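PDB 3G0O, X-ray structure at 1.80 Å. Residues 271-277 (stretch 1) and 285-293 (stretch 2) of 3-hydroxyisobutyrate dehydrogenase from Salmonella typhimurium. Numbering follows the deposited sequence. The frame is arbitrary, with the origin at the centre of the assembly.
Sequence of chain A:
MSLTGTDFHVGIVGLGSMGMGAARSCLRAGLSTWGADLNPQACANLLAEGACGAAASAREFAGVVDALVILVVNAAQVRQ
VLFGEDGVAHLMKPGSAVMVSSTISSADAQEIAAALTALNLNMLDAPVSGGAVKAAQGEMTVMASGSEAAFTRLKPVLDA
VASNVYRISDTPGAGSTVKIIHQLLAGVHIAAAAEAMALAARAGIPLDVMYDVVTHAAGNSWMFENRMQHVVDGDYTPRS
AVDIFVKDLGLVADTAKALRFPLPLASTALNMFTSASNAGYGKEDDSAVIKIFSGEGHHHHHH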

ATOM      1  N   ASN A 271      -5.290  15.320  10.704  1.00 10.73           N
ATOM      2  CA  ASN A 271      -5.609  15.518  12.115  1.00 11.55           C
ATOM      3  C   ASN A 271      -4.773  14.603  13.000  1.00 11.79           C
ATOM      4  O   ASN A 271      -4.346  15.001  14.083  1.00 12.95           O
HETATM    5  N   MSE A 272      -4.540  13.377  12.540  1.00  9.71           N
HETATM    6  CA  MSE A 272      -3.739  12.438  13.325  1.00 11.57           C
HETATM    7  C   MSE A 272      -2.287  12.897  13.456  1.00 10.95           C
HETATM    8  O   MSE A 272      -1.734  12.913  14.554  1.00 11.05           O
ATOM      9  N   PHE A 273      -1.670  13.276  12.343  1.00 11.09           N
ATOM     10  CA  PHE A 273      -0.291  13.740  12.397  1.00 11.41           C
ATOM     11  C   PHE A 273      -0.207  15.038  13.193  1.00 11.33           C
ATOM     12  O   PHE A 273       0.758  15.268  13.915  1.00 10.38           O
ATOM     13  N   THR A 274      -1.225  15.885  13.067  1.00 12.71           N
ATOM     14  CA  THR A 274      -1.232  17.146  13.804  1.00 13.25           C
ATOM     15  C   THR A 274      -1.296  16.860  15.309  1.00 13.93           C
ATOM     16  O   THR A 274      -0.618  17.520  16.111  1.00 14.71           O
ATOM     17  N   SER A 275      -2.099  15.869  15.692  1.00 15.06           N
ATOM     18  CA  SER A 275      -2.210  15.494  17.102  1.00 14.77           C
ATOM     19  C   SER A 275      -0.873  14.956  17.607  1.00 15.22           C
ATOM     20  O   SER A 275      -0.454  15.263  18.719  1.00 15.82           O
ATOM     21  N   ALA A 276      -0.211  14.147  16.785  1.00 13.15           N
ATOM     22  CA  ALA A 276       1.075  13.576  17.162  1.00 14.73           C
ATOM     23  C   ALA A 276       2.090  14.693  17.384  1.00 13.80           C
ATOM     24  O   ALA A 276       2.909  14.625  18.300  1.00 14.24           O
ATOM     25  N   SER A 277       2.039  15.725  16.546  1.00 14.71           N
ATOM     26  CA  SER A 277       2.967  16.839  16.697  1.00 15.33           C
ATOM     27  C   SER A 277       2.659  17.653  17.960  1.00 15.76           C
ATOM     28  O   SER A 277       3.570  18.004  18.702  1.00 14.88           O
ATOM     29  N   ASP A 285      10.258  10.095  14.061  1.00 14.76           N
ATOM     30  CA  ASP A 285       9.936   9.447  12.791  1.00 15.79           C
ATOM     31  C   ASP A 285       8.424   9.545  12.574  1.00 15.76           C
ATOM     32  O   ASP A 285       7.662   9.459  13.538  1.00 14.24           O
ATOM     33  N   ASP A 286       7.979   9.717  11.328  1.00 15.10           N
ATOM     34  CA  ASP A 286       6.545   9.837  11.094  1.00 15.38           C
ATOM     35  C   ASP A 286       5.751   8.616  11.559  1.00 15.82           C
ATOM     36  O   ASP A 286       4.544   8.708  11.786  1.00 15.71           O
ATOM     37  N   SER A 287       6.417   7.477  11.728  1.00 14.41           N
ATOM     38  CA  SER A 287       5.709   6.297  12.195  1.00 15.20           C
ATOM     39  C   SER A 287       5.236   6.529  13.631  1.00 14.88           C
ATOM     40  O   SER A 287       4.385   5.798  14.134  1.00 13.10           O
ATOM     41  N   ALA A 288       5.777   7.563  14.276  1.00 13.71           N
ATOM     42  CA  ALA A 288       5.401   7.887  15.654  1.00 14.12           C
ATOM     43  C   ALA A 288       3.954   8.360  15.753  1.00 14.95           C
ATOM     44  O   ALA A 288       3.439   8.574  16.854  1.00 15.51           O
ATOM     45  N   VAL A 289       3.295   8.529  14.611  1.00 13.00           N
ATOM     46  CA  VAL A 289       1.896   8.937  14.624  1.00 13.83           C
ATOM     47  C   VAL A 289       1.105   7.858  15.377  1.00 14.52           C
ATOM     48  O   VAL A 289       0.025   8.116  15.915  1.00 16.15           O
ATOM     49  N   ILE A 290       1.659   6.648  15.423  1.00 13.79           N
ATOM     50  CA  ILE A 290       1.013   5.539  16.115  1.00 12.83           C
ATOM     51  C   ILE A 290       0.873   5.837  17.615  1.00 14.36           C
ATOM     52  O   ILE A 290       0.024   5.267  18.298  1.00 13.96           O
ATOM     53  N   LYS A 291       1.699   6.745  18.122  1.00 14.57           N
ATOM     54  CA  LYS A 291       1.660   7.085  19.539  1.00 16.63           C
ATOM     55  C   LYS A 291       0.395   7.811  20.002  1.00 16.22           C
ATOM     56  O   LYS A 291       0.135   7.895  21.204  1.00 16.53           O
ATOM     57  N   ILE A 292      -0.400   8.335  19.071  1.00 15.15           N
ATOM     58  CA  ILE A 292      -1.629   9.021  19.476  1.00 15.67           C
ATOM     59  C   ILE A 292      -2.640   8.016  20.029  1.00 15.90           C
ATOM     60  O   ILE A 292      -3.627   8.389  20.664  1.00 14.70           O
ATOM     61  N   PHE A 293      -2.372   6.737  19.792  1.00 15.90           N
ATOM     62  CA  PHE A 293      -3.239   5.657  20.249  1.00 18.06           C
ATOM     63  C   PHE A 293      -2.858   5.203  21.654  1.00 20.32           C
ATOM     64  O   PHE A 293      -3.750   4.725  22.384  1.00 23.40           O
TER

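Residues 271-277, part of a longer helix, lie against a 3-10 segment, 286-292, and the contact between them is made almost wholly by apolar side chains. No hydrogen bond crosses it. The backbones come nearest where A276 faces V289, with CA of A276 5.4 Å from CA of V289. Here the helix offers only a methyl group, and CB of A276 sits 4.0 Å from CA of V289. The residue at the closest register is small, and the longer side chains of M272 and F273 make their contacts from earlier in the helix.

From the second stretch, V289 and I292 point toward the helix. Their spacing of three suits a 3-10 segment, whose backbone bonds run from residue i+3 to i, as in I292 N to V289 O at 3.2 Å. Both adopt the p rotamer at chi1, V289 at 62° and I292 at 64°. In V289 this places CG2 over one face of the F273 ring, 4.2 Å from the ring centroid and 20° off its normal, a CH-pi contact. The same methyl also lies 4.0 Å from CB of M272, so one methyl touches two helix side chains. I292 continues with chi2 t, and its ends reach different neighbours: CD1 comes within 3.7 Å of CB of M272, while CG2 lies 3.8 Å from CB of A276.

The helix answers with two large side chains whose CA-to-CB bonds point sideways but whose ends come nearer. Both take chi1 m, a common choice on a helix. F273, at -78° with chi2 -73°, brings CE1 to 3.7 Å from CB of V289. The ring edge meets the backbone of the 3-10 segment, with CE1 of F273 3.6 Å from O of D286; that carbonyl also accepts the backbone bond from V289 N at 3.1 Å. M272, a selenomethionine, runs m, t, p. The turn at chi3, 73°, carries CE of M272 to 3.7 Å from CZ of F293, itself an m rotamer at -70°. The ring of F293 meets this methyl obliquely, extending the apolar contact beyond I292.

Polar side chains are served away from this apolar seam. D286 has chi1 p, and the end of its side chain leads away from the helix to partners elsewhere in the structure. S287, also p at 62°, points away and turns OG back to OD2 of D285, donating a 2.7 Å hydrogen bond; backbone N of S287 reaches the same OD2 of D285 at 3.3 Å. The t rotamer of D285 accompanies this arrangement at the start of the 3-10 segment. S275, at the margin, points its CA-to-CB bond toward the other stretch, with CB of S275 4.2 Å from CG2 of I292, yet its m rotamer leaves OG of S275 3.1 Å from O of N271, one turn back along its own helix.

The rule to read here is economical: alanine at the closest approach, branched residues pointing in from the tighter helix, and long or aromatic side chains that start sideways and bring their ends in.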

ATOM      1  CB  ASN A 271      -7.091  15.257  12.386  1.00 10.79           C
ATOM      2  CG  ASN A 271      -7.972  16.386  11.911  1.00 10.92           C
ATOM      3  OD1 ASN A 271      -7.570  17.548  11.922  1.00 14.30           O
ATOM      4  ND2 ASN A 271      -9.187  16.056  11.509  1.00 13.23           N
HETATM    5  CB  MSE A 272      -3.799  11.040  12.705  1.00 12.51           C
HETATM    6  CG  MSE A 272      -5.170  10.398  12.833  1.00 14.71           C
HETATM    7 SE   MSE A 272      -5.389   8.840  11.701  1.00 24.63          SE
HETATM    8  CE  MSE A 272      -4.267   7.591  12.679  1.00 21.07           C
ATOM      9  CB  PHE A 273       0.269  13.940  10.988  1.00 10.69           C
ATOM     10  CG  PHE A 273       0.681  12.659  10.312  1.00 10.54           C
ATOM     11  CD1 PHE A 273       1.830  11.981  10.714  1.00 12.94           C
ATOM     12  CD2 PHE A 273      -0.074  12.133   9.270  1.00 11.49           C
ATOM     13  CE1 PHE A 273       2.222  10.794  10.083  1.00 12.31           C
ATOM     14  CE2 PHE A 273       0.309  10.949   8.632  1.00 11.52           C
ATOM     15  CZ  PHE A 273       1.460  10.280   9.040  1.00 11.48           C
ATOM     16  CB  THR A 274      -2.422  18.036  13.366  1.00 11.31           C
ATOM     17  OG1 THR A 274      -2.247  18.412  11.992  1.00 11.85           O
ATOM     18  CG2 THR A 274      -2.492  19.308  14.227  1.00 11.97           C
ATOM     19  CB  SER A 275      -3.279  14.416  17.308  1.00 15.26           C
ATOM     20  OG  SER A 275      -4.586  14.938  17.143  1.00 19.60           O
ATOM     21  CB  ALA A 276       1.562  12.624  16.083  1.00 13.13           C
ATOM     22  CB  SER A 277       2.938  17.746  15.463  1.00 15.87           C
ATOM     23  OG  SER A 277       3.893  18.792  15.578  1.00 16.37           O
ATOM     24  CB  ASP A 285      10.359   7.981  12.837  1.00 17.17           C
ATOM     25  CG  ASP A 285      10.298   7.318  11.482  1.00 18.36           C
ATOM     26  OD1 ASP A 285      11.068   7.732  10.587  1.00 19.79           O
ATOM     27  OD2 ASP A 285       9.483   6.387  11.312  1.00 18.23           O
ATOM     28  CB  ASP A 286       6.223  10.173   9.619  1.00 14.12           C
ATOM     29  CG  ASP A 286       6.971   9.307   8.624  1.00 14.77           C
ATOM     30  OD1 ASP A 286       7.156   8.103   8.887  1.00 19.79           O
ATOM     31  OD2 ASP A 286       7.358   9.840   7.557  1.00 16.37           O
ATOM     32  CB  SER A 287       6.604   5.048  12.125  1.00 15.95           C
ATOM     33  OG  SER A 287       7.744   5.159  12.959  1.00 16.48           O
ATOM     34  CB  ALA A 288       6.339   8.946  16.232  1.00 13.98           C
ATOM     35  CB  VAL A 289       1.334   9.083  13.183  1.00 12.77           C
ATOM     36  CG1 VAL A 289       1.375   7.741  12.461  1.00 14.22           C
ATOM     37  CG2 VAL A 289      -0.090   9.627  13.235  1.00 15.52           C
ATOM     38  CB  ILE A 290       1.820   4.223  15.935  1.00 13.89           C
ATOM     39  CG1 ILE A 290       0.972   3.031  16.385  1.00 13.94           C
ATOM     40  CG2 ILE A 290       3.110   4.276  16.758  1.00 15.81           C
ATOM     41  CD1 ILE A 290       1.593   1.673  16.076  1.00 13.74           C
ATOM     42  CB  LYS A 291       2.906   7.895  19.913  1.00 16.61           C
ATOM     43  CG  LYS A 291       4.189   7.079  19.802  1.00 18.12           C
ATOM     44  CD  LYS A 291       5.418   7.876  20.213  1.00 17.83           C
ATOM     45  CE  LYS A 291       6.668   7.001  20.174  1.00 20.18           C
ATOM     46  NZ  LYS A 291       7.889   7.737  20.606  1.00 18.89           N
ATOM     47  CB  ILE A 292      -2.274   9.796  18.301  1.00 15.72           C
ATOM     48  CG1 ILE A 292      -2.730   8.829  17.208  1.00 15.81           C
ATOM     49  CG2 ILE A 292      -1.277  10.804  17.743  1.00 16.46           C
ATOM     50  CD1 ILE A 292      -3.461   9.517  16.060  1.00 17.63           C
ATOM     51  CB  PHE A 293      -3.164   4.480  19.267  1.00 16.67           C
ATOM     52  CG  PHE A 293      -3.808   4.764  17.937  1.00 15.09           C
ATOM     53  CD1 PHE A 293      -5.197   4.752  17.808  1.00 15.31           C
ATOM     54  CD2 PHE A 293      -3.036   5.080  16.825  1.00 14.09           C
ATOM     55  CE1 PHE A 293      -5.808   5.050  16.581  1.00 14.45           C
ATOM     56  CE2 PHE A 293      -3.634   5.378  15.597  1.00 12.46           C
ATOM     57  CZ  PHE A 293      -5.024   5.365  15.480  1.00 14.82           C
TER